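Local atomic coordinates of pyoverdine synthetase F (Pseudomonas aeruginosa PAO1, PDB entry 6CUL), a protein that is an alpha/beta protein, probably of bacterial siderophore metabolism, built round a mixed, mostly parallel beta sheet. Residues 56-61 against 101-106; 7-12 against 143-148; 64-69 against 110-115. All coordinates share one frame; numbering follows the deposited sequence.

Interaction 1: residues 56-61 against 101-106; sequences VGVIYD and DLLLSV
The ring of Y60 lies across S105: the serine OG sits over one face, 3.5 Å above the ring plane and displaced toward the rim, while Y60 CE1 touches S105 CB at 3.5 Å. L104 O approaches the same ring obliquely. A chi1 of 82° puts Y60 CG between the backbone N and the carbonyl carbon, and the ring extends from there to S105. Beneath it the two strands run parallel, their short axes 43° apart. V58 is held through both its N and its O, V58 N giving to L102 O at 2.9 Å and V58 O accepting from L104 N at 3.0 Å. Y60 N then meets L104 O at 2.7 Å. Farther on, Y60 O takes two weak bonds from this segment, from V106 N and S105 OG. V58 CG1 packs on L103 CD2 on the Y60 face, and I59 CG1 on L104 CB (3.8 Å) on the other. Helix 118-136 covers that other face, its L135 against I59 and its F127, R130 and L131 against V106. Strand 103-105 is the sheet's outermost on this side, whereas strand 55-60 continues inward to strand 6-9.

Interaction 2: residues 7-12 against 143-148; sequences AYIWSL and VVLDGL
I9 lies opposite L145, and V144 opposite Y8, where two central parallel strands pair, their short axes 4.6 Å apart. The backbone bonds come first: V144 N gives to A7 O at 2.9 Å, V144 O accepts from I9 N, and I9 O accepts from D146 N. Past the paired residues the chain turns at G147, whose phi is positive, and its O is then met by S11 N at 3.0 Å; by then L148 has come opposite W10.

The apolar contacts gather round I9. Its side chain lies beside that of L145 and points the same way, and L145 CD2 presses on I9 CB at 3.3 Å, tighter than usual for carbons. I9 CD1 reaches V143 CG2, and I9 CG2, anti to the backbone N, meets L148 CD2 at 3.6 Å.

On the other face, beside V144, Y8 brings its hydroxyl to D146. Y8 OH donates to D146 OD2 at 3.0 Å, on the anti side of the carboxylate and 30° out of its plane; the tyrosine ring and the carboxylate are turned 68° from each other. The same OD2 lies at the edge of the W10 ring, near its plane, 3.3 Å from CE3, while Y8 CE1 rests over a face of the indole. V36, L37 and L40 of helix 36-46 pack on Y8. S11 OG is bonded outside the pair, to D61 OD1 and L149 N.

The chemistry therefore differs between the faces: tightly packed aliphatic carbons round I9, and on the mixed Y8 face a carboxylate whose rotation is probably limited by a phenol bond and an indole edge, in a segment where backbone bonding persists beyond the regular strand pairing.

Interaction 3: residues 64-69 against 110-115; sequences AELPRD and YRRYPR. With FGD (N-(4-{[(2-amino-4-oxo-1,4-dihydroquinazolin-6-yl)methyl]amino}benzene-1-carbonyl)-D-glutamic acid), chain I; CIT (citric acid), chain J.
The N-terminal end of helix 67-72, which follows strand 55-60 of the Rossmann-like alpha/beta sheet and has L66 at its N-cap position, meets the loop before helix 118-136 through R111. P67 and R68 line one FGD, with R68 N 3.0 Å from FGD O08; Y110, R112, Y113 and P114 belong to a second, separate FGD site. D69 and R111 form a salt bridge tip to tip. R111 NH1 meets the syn side of D69 OD1 at 3.2 Å, in the guanidinium plane; the modelled R111 NH2 to D69 OD2 distance, 2.5 Å, is doubtfully short. Like charges meet where R68 NH2 lies 3.8 Å from R111 NH1. O6 of citrate, probably from the crystallisation liquor, bridges the two, accepting from R68 NE, R68 NH2 (2.8 Å) and R111 NH1, which would partly offset their repulsion. R68 NH2 also bonds weakly to R111 O. L66 CD1 lies 3.4 Å above one face of the R111 guanidinium, displaced toward the rim, opposite citrate O3. L66 CD2 packs on R112 CG at 3.8 Å. R112 NH2 forms a salt bridge with D63, and E65 CB lies 3.5 Å above the R112 guanidinium, displaced toward the rim.

Interactions 1 and 2 are neighbours in one sheet, their centres 9 Å apart: strands 55-60 and 6-9 lie side by side, so the order runs 103-105, 55-60, 6-9, 142-145. D61 OD1 of interaction 1 reaches S11 OG of interaction 2 at 2.6 Å, a probable hydrogen bond. Interaction 3 lies about 19 Å from each, between centres, beyond the C-terminal ends of these strands, where citrate and one FGD lie beside 64-69. Along the chain interaction 2 encloses both others, whose segments alternate as 56-61, 64-69, 101-106, 110-115. The strands of interaction 1 thus lead directly into the two segments that meet in interaction 3, linking the sheet to the ligand-bearing loops at its C-terminal edge.

Interaction 1: residues 56-61 against 101-106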
loop_
_atom_site.group_PDB
_atom_site.type_symbol
_atom_site.label_atom_id
_atom_site.label_comp_id
_atom_site.label_asym_id
_atom_site.label_seq_id
_atom_site.Cartn_x
_atom_site.Cartn_y
_atom_site.Cartn_z
ATOM N N VAL A 56 12.786 6.631 7.142
ATOM C CA VAL A 56 13.965 5.939 7.605
ATOM C C VAL A 56 14.225 4.588 6.998
ATOM O O VAL A 56 15.319 4.298 6.683
ATOM C CB VAL A 56 14.081 5.958 9.135
ATOM C CG1 VAL A 56 14.199 7.369 9.608
ATOM C CG2 VAL A 56 12.924 5.259 9.786
ATOM N N GLY A 57 13.226 3.783 6.793
ATOM C CA GLY A 57 13.447 2.516 6.168
ATOM C C GLY A 57 12.353 2.138 5.229
ATOM O O GLY A 57 11.246 2.480 5.440
ATOM N N VAL A 58 12.678 1.412 4.191
ATOM C CA VAL A 58 11.657 0.994 3.245
ATOM C C VAL A 58 11.654 -0.533 3.202
ATOM O O VAL A 58 12.238 -1.132 2.356
ATOM C CB VAL A 58 11.863 1.570 1.806
ATOM C CG1 VAL A 58 10.801 1.061 0.872
ATOM C CG2 VAL A 58 11.849 3.082 1.786
ATOM N N ILE A 59 10.993 -1.112 4.156
ATOM C CA ILE A 59 10.859 -2.513 4.322
ATOM C C ILE A 59 9.928 -3.209 3.309
ATOM O O ILE A 59 8.981 -2.689 2.888
ATOM C CB ILE A 59 10.434 -2.773 5.776
ATOM C CG1 ILE A 59 11.323 -1.986 6.747
ATOM C CG2 ILE A 59 10.482 -4.240 6.120
ATOM C CD1 ILE A 59 10.729 -1.642 8.054
ATOM N N TYR A 60 10.292 -4.377 2.882
ATOM C CA TYR A 60 9.498 -5.130 1.965
ATOM C C TYR A 60 9.551 -6.570 2.460
ATOM O O TYR A 60 10.536 -6.994 2.926
ATOM C CB TYR A 60 9.976 -4.899 0.536
ATOM C CG TYR A 60 11.105 -5.686 0.151
ATOM C CD1 TYR A 60 12.385 -5.344 0.461
ATOM C CD2 TYR A 60 10.900 -6.828 -0.501
ATOM C CE1 TYR A 60 13.404 -6.169 0.092
ATOM C CE2 TYR A 60 11.900 -7.648 -0.882
ATOM C CZ TYR A 60 13.132 -7.311 -0.594
ATOM O OH TYR A 60 14.029 -8.185 -1.009
ATOM N N ASP A 61 8.485 -7.299 2.389
ATOM C CA ASP A 61 8.509 -8.625 2.876
ATOM C C ASP A 61 8.733 -9.794 1.941
ATOM O O ASP A 61 8.753 -10.871 2.400
ATOM C CB ASP A 61 7.203 -8.888 3.564
ATOM C CG ASP A 61 6.153 -9.307 2.646
ATOM O OD1 ASP A 61 5.870 -8.638 1.710
ATOM O OD2 ASP A 61 5.587 -10.297 2.881
ATOM N N ASP A 101 18.968 2.733 -1.409
ATOM C CA ASP A 101 19.698 2.460 -0.252
ATOM C C ASP A 101 18.787 2.222 0.933
ATOM O O ASP A 101 19.253 1.742 1.856
ATOM C CB ASP A 101 20.690 3.563 0.024
ATOM C CG ASP A 101 21.650 3.813 -1.117
ATOM O OD1 ASP A 101 21.757 3.099 -2.078
ATOM O OD2 ASP A 101 22.300 4.794 -1.054
ATOM N N LEU A 102 17.547 2.598 0.929
ATOM C CA LEU A 102 16.707 2.299 2.082
ATOM C C LEU A 102 15.909 1.007 2.068
ATOM O O LEU A 102 15.204 0.798 2.953
ATOM C CB LEU A 102 15.752 3.435 2.368
ATOM C CG LEU A 102 16.281 4.819 2.566
ATOM C CD1 LEU A 102 15.184 5.819 2.372
ATOM C CD2 LEU A 102 16.891 4.939 3.918
ATOM N N LEU A 103 16.018 0.198 1.065
ATOM C CA LEU A 103 15.288 -1.013 1.034
ATOM C C LEU A 103 15.728 -2.014 2.106
ATOM O O LEU A 103 16.917 -2.218 2.271
ATOM C CB LEU A 103 15.483 -1.624 -0.325
ATOM C CG LEU A 103 14.790 -0.924 -1.475
ATOM C CD1 LEU A 103 14.988 -1.685 -2.747
ATOM C CD2 LEU A 103 13.346 -0.793 -1.168
ATOM N N LEU A 104 14.778 -2.622 2.798
ATOM C CA LEU A 104 15.001 -3.632 3.815
ATOM C C LEU A 104 14.100 -4.819 3.650
ATOM O O LEU A 104 12.949 -4.646 3.387
ATOM C CB LEU A 104 14.652 -3.095 5.179
ATOM C CG LEU A 104 15.608 -2.133 5.791
ATOM C CD1 LEU A 104 15.180 -1.747 7.170
ATOM C CD2 LEU A 104 16.909 -2.834 5.856
ATOM N N SER A 105 14.596 -6.023 3.834
ATOM C CA SER A 105 13.732 -7.135 3.740
ATOM C C SER A 105 13.615 -7.745 5.096
ATOM O O SER A 105 14.622 -8.035 5.690
ATOM C CB SER A 105 14.220 -8.195 2.799
ATOM O OG SER A 105 13.169 -9.070 2.450
ATOM N N VAL A 106 12.395 -7.960 5.548
ATOM C CA VAL A 106 12.108 -8.643 6.775
ATOM C C VAL A 106 11.201 -9.725 6.196
ATOM O O VAL A 106 10.033 -9.700 6.385
ATOM C CB VAL A 106 11.419 -7.799 7.811
ATOM C CG1 VAL A 106 10.726 -8.663 8.828
ATOM C CG2 VAL A 106 12.382 -6.909 8.480
#

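Interaction 2: residues 7-12 against 143-148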
loop_
_atom_site.group_PDB
_atom_site.type_symbol
_atom_site.label_atom_id
_atom_site.label_comp_id
_atom_site.label_asym_id
_atom_site.label_seq_id
_atom_site.Cartn_x
_atom_site.Cartn_y
_atom_site.Cartn_z
ATOM N N ALA A 7 8.728 5.136 8.745
ATOM C CA ALA A 7 9.087 3.818 8.202
ATOM C C ALA A 7 8.049 3.339 7.225
ATOM O O ALA A 7 6.912 3.469 7.454
ATOM C CB ALA A 7 9.280 2.810 9.292
ATOM N N TYR A 8 8.460 2.822 6.123
ATOM C CA TYR A 8 7.517 2.410 5.130
ATOM C C TYR A 8 7.567 0.889 4.827
ATOM O O TYR A 8 8.590 0.306 4.827
ATOM C CB TYR A 8 7.791 3.281 3.898
ATOM C CG TYR A 8 6.815 3.243 2.766
ATOM C CD1 TYR A 8 6.749 2.177 1.936
ATOM C CD2 TYR A 8 6.015 4.298 2.508
ATOM C CE1 TYR A 8 5.893 2.142 0.900
ATOM C CE2 TYR A 8 5.158 4.279 1.467
ATOM C CZ TYR A 8 5.095 3.187 0.652
ATOM O OH TYR A 8 4.258 3.166 -0.404
ATOM N N ILE A 9 6.424 0.275 4.665
ATOM C CA ILE A 9 6.352 -1.148 4.376
ATOM C C ILE A 9 5.452 -1.541 3.203
ATOM O O ILE A 9 4.339 -1.149 3.169
ATOM C CB ILE A 9 5.874 -1.980 5.604
ATOM C CG1 ILE A 9 6.592 -1.589 6.869
ATOM C CG2 ILE A 9 6.052 -3.452 5.354
ATOM C CD1 ILE A 9 6.104 -2.293 8.084
ATOM N N TRP A 10 5.955 -2.317 2.277
ATOM C CA TRP A 10 5.165 -2.807 1.206
ATOM C C TRP A 10 5.648 -4.156 0.600
ATOM O O TRP A 10 6.792 -4.429 0.520
ATOM C CB TRP A 10 5.064 -1.748 0.165
ATOM C CG TRP A 10 6.309 -1.480 -0.520
ATOM C CD1 TRP A 10 7.536 -1.805 -0.125
ATOM C CD2 TRP A 10 6.457 -0.786 -1.739
ATOM N NE1 TRP A 10 8.434 -1.379 -0.998
ATOM C CE2 TRP A 10 7.797 -0.736 -2.010
ATOM C CE3 TRP A 10 5.579 -0.150 -2.602
ATOM C CZ2 TRP A 10 8.264 -0.152 -3.092
ATOM C CZ3 TRP A 10 6.059 0.433 -3.656
ATOM C CH2 TRP A 10 7.372 0.434 -3.903
ATOM N N SER A 11 4.749 -4.964 0.159
ATOM C CA SER A 11 5.131 -6.177 -0.433
ATOM C C SER A 11 5.454 -5.832 -1.854
ATOM O O SER A 11 4.567 -5.504 -2.541
ATOM C CB SER A 11 3.940 -7.115 -0.472
ATOM O OG SER A 11 3.612 -7.656 0.746
ATOM N N LEU A 12 6.668 -6.026 -2.323
ATOM C CA LEU A 12 7.014 -5.721 -3.682
ATOM C C LEU A 12 6.120 -6.407 -4.717
ATOM O O LEU A 12 5.844 -5.842 -5.707
ATOM C CB LEU A 12 8.438 -6.134 -3.959
ATOM C CG LEU A 12 9.548 -5.370 -3.289
ATOM C CD1 LEU A 12 10.876 -5.897 -3.677
ATOM C CD2 LEU A 12 9.500 -3.898 -3.582
ATOM N N VAL A 143 5.077 4.496 11.170
ATOM C CA VAL A 143 5.057 3.504 10.081
ATOM C C VAL A 143 3.810 3.493 9.125
ATOM O O VAL A 143 2.717 3.522 9.567
ATOM C CB VAL A 143 5.342 2.104 10.633
ATOM C CG1 VAL A 143 4.297 1.693 11.592
ATOM C CG2 VAL A 143 5.509 1.108 9.514
ATOM N N VAL A 144 4.039 3.440 7.816
ATOM C CA VAL A 144 3.017 3.427 6.803
ATOM C C VAL A 144 3.078 2.099 6.101
ATOM O O VAL A 144 4.097 1.592 5.880
ATOM C CB VAL A 144 3.217 4.506 5.721
ATOM C CG1 VAL A 144 2.035 4.580 4.781
ATOM C CG2 VAL A 144 3.521 5.880 6.316
ATOM N N LEU A 145 1.944 1.563 5.789
ATOM C CA LEU A 145 1.873 0.360 5.086
ATOM C C LEU A 145 1.199 0.711 3.787
ATOM O O LEU A 145 0.234 1.410 3.802
ATOM C CB LEU A 145 1.036 -0.652 5.861
ATOM C CG LEU A 145 1.550 -0.983 7.252
ATOM C CD1 LEU A 145 0.758 -2.007 8.027
ATOM C CD2 LEU A 145 2.984 -1.436 7.161
ATOM N N ASP A 146 1.780 0.327 2.668
ATOM C CA ASP A 146 1.150 0.434 1.393
ATOM C C ASP A 146 1.218 -0.952 0.755
ATOM O O ASP A 146 2.246 -1.347 0.217
ATOM C CB ASP A 146 1.894 1.348 0.492
ATOM C CG ASP A 146 1.688 1.014 -0.963
ATOM O OD1 ASP A 146 0.617 0.716 -1.399
ATOM O OD2 ASP A 146 2.647 1.043 -1.684
ATOM N N GLY A 147 0.139 -1.672 0.689
ATOM C CA GLY A 147 0.195 -2.989 0.094
ATOM C C GLY A 147 1.101 -4.043 0.685
ATOM O O GLY A 147 1.769 -4.711 -0.034
ATOM N N LEU A 148 1.164 -4.135 1.995
ATOM C CA LEU A 148 1.922 -5.195 2.626
ATOM C C LEU A 148 0.905 -6.320 2.800
ATOM O O LEU A 148 -0.049 -6.161 3.490
ATOM C CB LEU A 148 2.489 -4.762 3.950
ATOM C CG LEU A 148 2.820 -5.936 4.862
ATOM C CD1 LEU A 148 3.886 -6.831 4.303
ATOM C CD2 LEU A 148 3.202 -5.490 6.233
#

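Interaction 3: residues 64-69 against 110-115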
loop_
_atom_site.group_PDB
_atom_site.type_symbol
_atom_site.label_atom_id
_atom_site.label_comp_id
_atom_site.label_asym_id
_atom_site.label_seq_id
_atom_site.Cartn_x
_atom_site.Cartn_y
_atom_site.Cartn_z
ATOM N N ALA A 64 12.936 -14.160 -1.942
ATOM C CA ALA A 64 13.431 -14.749 -3.136
ATOM C C ALA A 64 13.351 -16.278 -3.160
ATOM O O ALA A 64 13.241 -16.837 -4.189
ATOM C CB ALA A 64 14.814 -14.257 -3.419
ATOM N N GLU A 65 13.286 -16.919 -2.025
ATOM C CA GLU A 65 13.138 -18.328 -2.022
ATOM C C GLU A 65 11.714 -18.800 -2.177
ATOM O O GLU A 65 11.482 -19.904 -1.833
ATOM C CB GLU A 65 13.675 -18.907 -0.769
ATOM C CG GLU A 65 15.142 -18.831 -0.623
ATOM C CD GLU A 65 15.908 -19.853 -1.411
ATOM O OE1 GLU A 65 15.302 -20.767 -1.958
ATOM O OE2 GLU A 65 17.121 -19.724 -1.465
ATOM N N LEU A 66 10.792 -17.986 -2.567
ATOM C CA LEU A 66 9.470 -18.475 -2.740
ATOM C C LEU A 66 9.267 -18.365 -4.215
ATOM O O LEU A 66 9.334 -17.307 -4.720
ATOM C CB LEU A 66 8.470 -17.674 -1.978
ATOM C CG LEU A 66 7.988 -18.279 -0.691
ATOM C CD1 LEU A 66 6.825 -17.465 -0.225
ATOM C CD2 LEU A 66 7.566 -19.683 -0.821
ATOM N N PRO A 67 9.062 -19.474 -4.893
ATOM C CA PRO A 67 8.946 -19.379 -6.329
ATOM C C PRO A 67 7.741 -18.515 -6.774
ATOM O O PRO A 67 7.880 -17.906 -7.794
ATOM C CB PRO A 67 8.941 -20.823 -6.762
ATOM C CG PRO A 67 9.519 -21.559 -5.641
ATOM C CD PRO A 67 9.056 -20.856 -4.443
ATOM N N ARG A 68 6.621 -18.551 -6.058
ATOM C CA ARG A 68 5.477 -17.699 -6.316
ATOM C C ARG A 68 5.829 -16.212 -6.066
ATOM O O ARG A 68 5.391 -15.386 -6.743
ATOM C CB ARG A 68 4.233 -18.135 -5.563
ATOM C CG ARG A 68 4.221 -17.841 -4.087
ATOM C CD ARG A 68 3.060 -18.426 -3.394
ATOM N NE ARG A 68 3.115 -18.143 -2.023
ATOM C CZ ARG A 68 3.573 -18.946 -1.109
ATOM N NH1 ARG A 68 4.027 -20.118 -1.387
ATOM N NH2 ARG A 68 3.529 -18.553 0.097
ATOM N N ASP A 69 6.595 -15.940 -5.049
ATOM C CA ASP A 69 7.107 -14.615 -4.854
ATOM C C ASP A 69 8.038 -14.256 -6.046
ATOM O O ASP A 69 8.125 -13.157 -6.384
ATOM C CB ASP A 69 7.822 -14.429 -3.491
ATOM C CG ASP A 69 6.893 -14.011 -2.395
ATOM O OD1 ASP A 69 5.770 -14.151 -2.627
ATOM O OD2 ASP A 69 7.280 -13.591 -1.334
ATOM N N TYR A 110 7.870 -17.638 6.592
ATOM C CA TYR A 110 6.932 -18.504 7.183
ATOM C C TYR A 110 5.910 -18.907 6.184
ATOM O O TYR A 110 5.340 -19.909 6.369
ATOM C CB TYR A 110 6.247 -17.810 8.370
ATOM C CG TYR A 110 5.188 -16.771 8.045
ATOM C CD1 TYR A 110 3.919 -17.156 7.730
ATOM C CD2 TYR A 110 5.456 -15.429 8.098
ATOM C CE1 TYR A 110 2.960 -16.264 7.456
ATOM C CE2 TYR A 110 4.496 -14.500 7.824
ATOM C CZ TYR A 110 3.237 -14.934 7.498
ATOM O OH TYR A 110 2.248 -14.084 7.175
ATOM N N ARG A 111 5.697 -18.147 5.152
ATOM C CA ARG A 111 4.794 -18.511 4.104
ATOM C C ARG A 111 5.214 -19.784 3.321
ATOM O O ARG A 111 4.396 -20.353 2.725
ATOM C CB ARG A 111 4.518 -17.331 3.195
ATOM C CG ARG A 111 3.626 -16.259 3.746
ATOM C CD ARG A 111 3.441 -15.147 2.785
ATOM N NE ARG A 111 4.678 -14.558 2.355
ATOM C CZ ARG A 111 5.096 -14.423 1.125
ATOM N NH1 ARG A 111 4.401 -14.811 0.148
ATOM N NH2 ARG A 111 6.221 -13.853 0.910
ATOM N N ARG A 112 6.459 -20.205 3.404
ATOM C CA ARG A 112 6.942 -21.413 2.775
ATOM C C ARG A 112 6.199 -22.599 3.330
ATOM O O ARG A 112 5.875 -23.449 2.630
ATOM C CB ARG A 112 8.432 -21.584 3.029
ATOM C CG ARG A 112 9.342 -20.523 2.462
ATOM C CD ARG A 112 10.756 -20.578 2.978
ATOM N NE ARG A 112 11.504 -19.357 2.825
ATOM C CZ ARG A 112 12.815 -19.267 2.807
ATOM N NH1 ARG A 112 13.550 -20.302 2.895
ATOM N NH2 ARG A 112 13.373 -18.132 2.681
ATOM N N TYR A 113 5.965 -22.632 4.608
ATOM C CA TYR A 113 5.185 -23.661 5.217
ATOM C C TYR A 113 3.713 -23.451 4.900
ATOM O O TYR A 113 3.315 -22.378 4.693
ATOM C CB TYR A 113 5.328 -23.577 6.723
ATOM C CG TYR A 113 6.651 -23.976 7.260
ATOM C CD1 TYR A 113 6.977 -25.280 7.396
ATOM C CD2 TYR A 113 7.572 -23.037 7.664
ATOM C CE1 TYR A 113 8.197 -25.656 7.895
ATOM C CE2 TYR A 113 8.791 -23.409 8.168
ATOM C CZ TYR A 113 9.106 -24.731 8.282
ATOM O OH TYR A 113 10.296 -25.130 8.775
ATOM N N PRO A 114 2.883 -24.493 4.909
ATOM C CA PRO A 114 1.444 -24.387 4.685
ATOM C C PRO A 114 0.722 -23.549 5.686
ATOM O O PRO A 114 1.207 -23.352 6.751
ATOM C CB PRO A 114 0.967 -25.783 4.773
ATOM C CG PRO A 114 2.120 -26.584 4.454
ATOM C CD PRO A 114 3.335 -25.737 4.332
ATOM N N ARG A 115 -0.399 -22.989 5.270
ATOM C CA ARG A 115 -1.173 -22.088 6.065
ATOM C C ARG A 115 -1.768 -22.723 7.276
ATOM O O ARG A 115 -2.274 -23.779 7.194
ATOM C CB ARG A 115 -2.273 -21.569 5.208
ATOM C CG ARG A 115 -3.183 -20.612 5.872
ATOM C CD ARG A 115 -3.826 -19.776 4.855
ATOM N NE ARG A 115 -3.677 -18.405 5.256
ATOM C CZ ARG A 115 -4.594 -17.681 5.844
ATOM N NH1 ARG A 115 -5.790 -18.148 6.113
ATOM N NH2 ARG A 115 -4.285 -16.466 6.161
HETATM C C13 FGD I . 1.181 -16.030 -9.311
HETATM C C15 FGD I . 3.132 -17.217 -10.054
HETATM C C17 FGD I . 2.573 -15.093 -11.029
HETATM C C20 FGD I . 2.386 -12.025 -13.301
HETATM C C21 FGD I . 1.523 -11.532 -14.278
HETATM C C22 FGD I . 2.003 -10.625 -15.254
HETATM C C24 FGD I . 4.203 -10.731 -14.244
HETATM C C02 FGD I . 1.279 -21.628 -8.035
HETATM C C04 FGD I . 2.171 -20.582 -7.363
HETATM C C05 FGD I . 3.481 -21.189 -6.859
HETATM C C06 FGD I . 4.207 -21.986 -7.945
HETATM C C07 FGD I . 5.039 -21.093 -8.861
HETATM C C11 FGD I . 1.713 -18.262 -8.242
HETATM C C12 FGD I . 2.018 -17.134 -9.234
HETATM C C14 FGD I . 1.459 -15.009 -10.209
HETATM C C16 FGD I . 3.411 -16.197 -10.952
HETATM C C19 FGD I . 1.867 -13.006 -12.245
HETATM C C23 FGD I . 3.325 -10.230 -15.238
HETATM C C25 FGD I . 3.730 -11.623 -13.284
HETATM C C27 FGD I . 2.928 -8.756 -17.301
HETATM C C30 FGD I . 1.056 -10.084 -16.329
HETATM N N10 FGD I . 2.462 -19.509 -8.306
HETATM N N18 FGD I . 2.865 -14.024 -11.970
HETATM N N26 FGD I . 3.831 -9.274 -16.266
HETATM N N28 FGD I . 3.357 -7.690 -18.186
HETATM N N29 FGD I . 1.542 -9.169 -17.314
HETATM O O01 FGD I . 0.192 -21.968 -7.496
HETATM O O03 FGD I . 1.630 -22.148 -9.128
HETATM O O08 FGD I . 5.898 -20.313 -8.370
HETATM O O09 FGD I . 4.865 -21.134 -10.107
HETATM O O31 FGD I . -0.080 -10.422 -16.344
HETATM O O32 FGD I . 0.868 -18.120 -7.426
HETATM C C1 CIT J . -2.737 -14.692 0.358
HETATM O O1 CIT J . -3.307 -14.349 1.417
HETATM O O2 CIT J . -3.088 -14.186 -0.727
HETATM C C2 CIT J . -1.636 -15.729 0.404
HETATM C C3 CIT J . -0.285 -15.213 -0.112
HETATM O O7 CIT J . -0.429 -15.196 -1.551
HETATM C C4 CIT J . 0.100 -13.806 0.340
HETATM C C5 CIT J . 1.375 -13.314 -0.345
HETATM O O3 CIT J . 2.260 -12.763 0.336
HETATM O O4 CIT J . 1.584 -13.426 -1.578
HETATM C C6 CIT J . 0.794 -16.179 0.387
HETATM O O5 CIT J . 0.573 -16.886 1.393
HETATM O O6 CIT J . 1.897 -16.313 -0.194
#